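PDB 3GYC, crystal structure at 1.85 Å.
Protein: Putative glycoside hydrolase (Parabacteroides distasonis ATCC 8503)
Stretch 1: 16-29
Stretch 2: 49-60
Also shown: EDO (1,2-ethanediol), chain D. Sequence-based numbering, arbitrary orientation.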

# COMPACT_ATOMS: atom_id res chain seq x y z
N PRO A 16 9.42 11.74 9.30
CA PRO A 16 8.67 10.79 8.54
C PRO A 16 7.76 9.95 9.44
O PRO A 16 8.00 9.83 10.62
CB PRO A 16 9.76 9.88 7.95
CG PRO A 16 10.92 10.71 7.83
CD PRO A 16 10.85 11.70 8.98
N ARG A 17 6.76 9.34 8.85
CA ARG A 17 5.90 8.40 9.55
C ARG A 17 6.24 6.94 9.22
O ARG A 17 6.60 6.60 8.08
CB ARG A 17 4.42 8.70 9.30
CG ARG A 17 4.03 9.97 9.90
CD ARG A 17 2.77 9.87 10.68
NE ARG A 17 2.45 11.10 11.35
CZ ARG A 17 1.62 11.19 12.39
NH1 ARG A 17 1.04 10.10 12.91
NH2 ARG A 17 1.37 12.37 12.92
N ALA A 18 6.16 6.09 10.24
CA ALA A 18 6.37 4.66 10.07
C ALA A 18 4.96 4.10 9.83
O ALA A 18 4.07 4.13 10.70
CB ALA A 18 7.04 4.01 11.29
N ILE A 19 4.79 3.59 8.63
CA ILE A 19 3.47 3.15 8.10
C ILE A 19 3.37 1.65 7.91
O ILE A 19 4.37 0.96 7.72
CB ILE A 19 3.14 3.95 6.76
CG1 ILE A 19 1.69 3.79 6.31
CG2 ILE A 19 4.08 3.59 5.58
CD1 ILE A 19 1.26 4.86 5.22
N THR A 20 2.15 1.12 8.03
CA THR A 20 1.88 -0.25 7.70
C THR A 20 0.57 -0.36 6.84
O THR A 20 -0.35 0.39 7.06
CB THR A 20 1.71 -1.13 8.93
OG1 THR A 20 1.49 -2.44 8.48
CG2 THR A 20 0.47 -0.74 9.79
N MSE A 21 0.59 -1.25 5.86
CA MSE A 21 -0.58 -1.58 5.05
C MSE A 21 -1.47 -2.59 5.79
O MSE A 21 -1.03 -3.72 6.07
CB MSE A 21 -0.15 -2.23 3.74
CG MSE A 21 -1.34 -2.65 2.91
SE MSE A 21 -0.79 -3.87 1.56
CE MSE A 21 -0.53 -5.45 2.69
N TRP A 22 -2.67 -2.13 6.19
CA TRP A 22 -3.71 -3.02 6.72
C TRP A 22 -4.82 -3.28 5.69
O TRP A 22 -5.82 -3.96 5.99
CB TRP A 22 -4.24 -2.51 8.06
CG TRP A 22 -3.34 -2.86 9.24
CD1 TRP A 22 -2.09 -3.39 9.19
CD2 TRP A 22 -3.58 -2.56 10.65
NE1 TRP A 22 -1.57 -3.55 10.48
CE2 TRP A 22 -2.48 -3.07 11.38
CE3 TRP A 22 -4.66 -2.06 11.35
CZ2 TRP A 22 -2.40 -2.99 12.75
CZ3 TRP A 22 -4.58 -1.99 12.70
CH2 TRP A 22 -3.46 -2.44 13.39
N ASP A 23 -4.59 -2.77 4.47
CA ASP A 23 -5.34 -3.11 3.27
C ASP A 23 -6.87 -3.23 3.52
O ASP A 23 -7.48 -2.31 4.01
CB ASP A 23 -4.72 -4.38 2.64
CG ASP A 23 -4.58 -5.56 3.66
OD1 ASP A 23 -3.57 -5.57 4.42
OD2 ASP A 23 -5.49 -6.43 3.75
N PHE A 24 -7.45 -4.37 3.17
CA PHE A 24 -8.87 -4.64 3.43
C PHE A 24 -9.00 -5.61 4.62
O PHE A 24 -10.11 -5.92 5.06
CB PHE A 24 -9.56 -5.14 2.14
CG PHE A 24 -8.72 -6.05 1.28
CD1 PHE A 24 -8.74 -7.43 1.47
CD2 PHE A 24 -7.94 -5.53 0.26
CE1 PHE A 24 -7.95 -8.28 0.62
CE2 PHE A 24 -7.18 -6.35 -0.56
CZ PHE A 24 -7.19 -7.73 -0.37
N SER A 25 -7.87 -6.02 5.23
CA SER A 25 -7.92 -6.90 6.38
C SER A 25 -8.54 -6.23 7.64
O SER A 25 -9.18 -6.90 8.43
CB SER A 25 -6.53 -7.45 6.69
OG SER A 25 -5.98 -8.20 5.62
N TRP A 26 -8.36 -4.91 7.80
CA TRP A 26 -8.88 -4.21 8.95
C TRP A 26 -10.39 -4.40 9.11
O TRP A 26 -10.91 -4.42 10.24
CB TRP A 26 -8.52 -2.68 8.86
CG TRP A 26 -9.31 -1.97 7.80
CD1 TRP A 26 -9.01 -1.87 6.49
CD2 TRP A 26 -10.57 -1.30 7.97
NE1 TRP A 26 -10.01 -1.19 5.82
CE2 TRP A 26 -10.96 -0.80 6.71
CE3 TRP A 26 -11.40 -1.08 9.05
CZ2 TRP A 26 -12.13 -0.10 6.52
CZ3 TRP A 26 -12.54 -0.40 8.87
CH2 TRP A 26 -12.91 0.09 7.62
N LEU A 27 -11.10 -4.49 7.98
CA LEU A 27 -12.55 -4.66 8.03
C LEU A 27 -12.94 -6.13 7.90
O LEU A 27 -13.88 -6.57 8.57
CB LEU A 27 -13.20 -3.84 6.90
CG LEU A 27 -14.71 -3.77 6.87
CD1 LEU A 27 -15.23 -3.21 8.21
CD2 LEU A 27 -15.18 -2.96 5.60
N GLU A 28 -12.23 -6.88 7.06
CA GLU A 28 -12.61 -8.26 6.73
C GLU A 28 -12.20 -9.35 7.69
O GLU A 28 -12.92 -10.32 7.85
CB GLU A 28 -12.07 -8.62 5.36
CG GLU A 28 -12.87 -7.91 4.30
CD GLU A 28 -12.40 -8.19 2.89
OE1 GLU A 28 -12.10 -9.35 2.57
OE2 GLU A 28 -12.43 -7.24 2.07
N ARG A 29 -11.04 -9.18 8.32
CA ARG A 29 -10.46 -10.26 9.15
C ARG A 29 -10.87 -10.15 10.55
O ARG A 29 -10.07 -9.83 11.46
CB ARG A 29 -8.95 -10.28 8.98
CG ARG A 29 -8.51 -10.72 7.61
CD ARG A 29 -6.99 -11.09 7.59
NE ARG A 29 -6.70 -12.28 8.38
CZ ARG A 29 -6.68 -13.53 7.93
NH1 ARG A 29 -7.06 -13.85 6.71
NH2 ARG A 29 -6.43 -14.52 8.78
C1 EDO D . -7.43 -18.26 7.72
O1 EDO D . -6.87 -17.36 8.69
C2 EDO D . -6.86 -17.96 6.36
O2 EDO D . -6.76 -16.56 6.07
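Stretch 2 (49-60) RGYNAIRIDAYP

Stretch 2 runs beside stretch 1 as a parallel strand: residues 53-57 pair with strand 17-23, their axes crossing at -27° and approaching to 4.4 Å. Arg49 lies beyond reach of the partner. Gly50 follows a helix and closes its last turn in a Schellman motif, and its positive phi (96°) suits glycine, since a CB would jam against the preceding carbonyl. Tyr51, extended and m, lays its ring beside Ala18, CD1 lying 3.9 Å from Ala18 CB.

Asn52 mimics a strand partner with its amide: OD1 accepts from Ala18 N (3.0 Å), while its own backbone N donates to Ala18 O (2.9 Å). Its carbonyl O takes a bond from Arg17 NH1 (2.9 Å), and its ND2 donates to a water that also bonds Pro16 O.

Ala53 O accepts from Thr20 N (3.1 Å), and its small CB packs 3.7 Å from Ile19 CG1, on the sheet face shared with Met21 and Arg55. Ile54 points to the other face with Thr20; this beta-branched residue suits a strand, and its CG2 meets Trp22 CB at 3.7 Å. Arg55 N donates to Thr20 O (2.8 Å). Its long t,t,t side chain brings NH1 within 3.8 Å of the selenomethionine Met21 SE.

Between Met21 and Asp23 a beta bulge shifts the register by one: Arg55 O receives both Trp22 N (2.9 Å) and, weakly, Asp23 N (3.2 Å). Ile56 thus sits opposite Asp23, its aliphatic CB 3.7 Å from Trp26 CD1. Asp57 N closes the ladder on Asp23 O (2.7 Å); its carbonyl O accepts from Trp26 NE1 (3.0 Å), and its OD1 holds Tyr59 N (2.7 Å).

Ala58 turns away. Tyr59, at the N-cap position, offers a ring face to Leu27 CD2, 3.5 Å from CE1, while its OH donates to Glu28 OE2 (2.6 Å). Pro60 lies out of reach.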

# COMPACT_ATOMS: atom_id res chain seq x y z
N ARG A 49 4.81 -1.00 18.83
CA ARG A 49 5.86 -1.30 17.87
C ARG A 49 6.45 -0.03 17.23
O ARG A 49 7.47 -0.10 16.57
CB ARG A 49 5.34 -2.28 16.82
CG ARG A 49 5.05 -3.62 17.44
CD ARG A 49 4.13 -4.47 16.64
NE ARG A 49 4.10 -5.81 17.17
CZ ARG A 49 3.56 -6.19 18.32
NH1 ARG A 49 3.00 -5.32 19.16
NH2 ARG A 49 3.62 -7.46 18.66
N GLY A 50 5.79 1.13 17.44
CA GLY A 50 6.29 2.42 16.96
C GLY A 50 5.75 2.90 15.63
O GLY A 50 6.26 3.89 15.10
N TYR A 51 4.76 2.20 15.06
CA TYR A 51 4.15 2.65 13.82
C TYR A 51 3.15 3.76 14.17
O TYR A 51 2.50 3.71 15.21
CB TYR A 51 3.42 1.49 13.06
CG TYR A 51 4.41 0.45 12.64
CD1 TYR A 51 5.14 0.60 11.48
CD2 TYR A 51 4.68 -0.65 13.46
CE1 TYR A 51 6.14 -0.33 11.14
CE2 TYR A 51 5.68 -1.60 13.12
CZ TYR A 51 6.39 -1.43 11.96
OH TYR A 51 7.41 -2.31 11.63
N ASN A 52 3.07 4.78 13.32
CA ASN A 52 2.13 5.89 13.53
C ASN A 52 1.33 6.27 12.27
O ASN A 52 0.77 7.34 12.19
CB ASN A 52 2.79 7.09 14.20
CG ASN A 52 3.95 7.68 13.43
OD1 ASN A 52 4.40 7.11 12.42
ND2 ASN A 52 4.40 8.86 13.88
N ALA A 53 1.27 5.35 11.30
CA ALA A 53 0.44 5.54 10.11
C ALA A 53 -0.01 4.14 9.60
O ALA A 53 0.67 3.14 9.83
CB ALA A 53 1.21 6.32 9.00
N ILE A 54 -1.16 4.10 8.95
CA ILE A 54 -1.72 2.88 8.37
C ILE A 54 -2.30 3.24 7.00
O ILE A 54 -2.86 4.31 6.83
CB ILE A 54 -2.86 2.32 9.25
CG1 ILE A 54 -2.41 2.17 10.71
CG2 ILE A 54 -3.36 1.02 8.74
CD1 ILE A 54 -3.59 1.85 11.74
N ARG A 55 -2.12 2.36 6.04
CA ARG A 55 -2.72 2.49 4.71
C ARG A 55 -3.88 1.48 4.66
O ARG A 55 -3.69 0.29 4.89
CB ARG A 55 -1.68 2.18 3.65
CG ARG A 55 -2.24 2.09 2.27
CD ARG A 55 -1.27 1.57 1.34
NE ARG A 55 -1.82 1.41 0.02
CZ ARG A 55 -1.53 0.41 -0.81
NH1 ARG A 55 -0.73 -0.59 -0.41
NH2 ARG A 55 -2.11 0.35 -1.99
N ILE A 56 -5.11 1.94 4.41
CA ILE A 56 -6.21 1.02 4.40
C ILE A 56 -7.06 1.20 3.14
O ILE A 56 -7.03 2.23 2.46
CB ILE A 56 -7.15 1.17 5.62
CG1 ILE A 56 -7.81 2.56 5.69
CG2 ILE A 56 -6.47 0.86 6.90
CD1 ILE A 56 -8.87 2.68 6.78
N ASP A 57 -7.82 0.17 2.89
CA ASP A 57 -8.83 0.23 1.83
C ASP A 57 -10.06 0.94 2.42
O ASP A 57 -10.58 0.53 3.49
CB ASP A 57 -9.19 -1.17 1.36
CG ASP A 57 -10.01 -1.14 0.06
OD1 ASP A 57 -10.73 -0.15 -0.19
OD2 ASP A 57 -9.84 -2.06 -0.75
N ALA A 58 -10.53 1.99 1.73
CA ALA A 58 -11.69 2.80 2.15
C ALA A 58 -13.02 2.26 1.54
O ALA A 58 -14.09 2.77 1.90
CB ALA A 58 -11.50 4.25 1.71
N TYR A 59 -12.92 1.28 0.62
CA TYR A 59 -14.11 0.71 -0.07
C TYR A 59 -15.03 1.84 -0.57
O TYR A 59 -16.25 1.82 -0.30
CB TYR A 59 -14.89 -0.18 0.86
CG TYR A 59 -14.21 -1.41 1.44
CD1 TYR A 59 -13.40 -1.33 2.55
CD2 TYR A 59 -14.45 -2.68 0.90
CE1 TYR A 59 -12.81 -2.47 3.11
CE2 TYR A 59 -13.86 -3.82 1.43
CZ TYR A 59 -13.05 -3.72 2.55
OH TYR A 59 -12.48 -4.85 3.10
N PRO A 60 -14.47 2.81 -1.30
CA PRO A 60 -15.25 4.01 -1.75
C PRO A 60 -16.43 3.65 -2.63
O PRO A 60 -17.50 4.26 -2.55
CB PRO A 60 -14.24 4.79 -2.58
CG PRO A 60 -13.25 3.77 -3.07
CD PRO A 60 -13.26 2.59 -2.10
O HOH W 1 6.60 10.49 12.68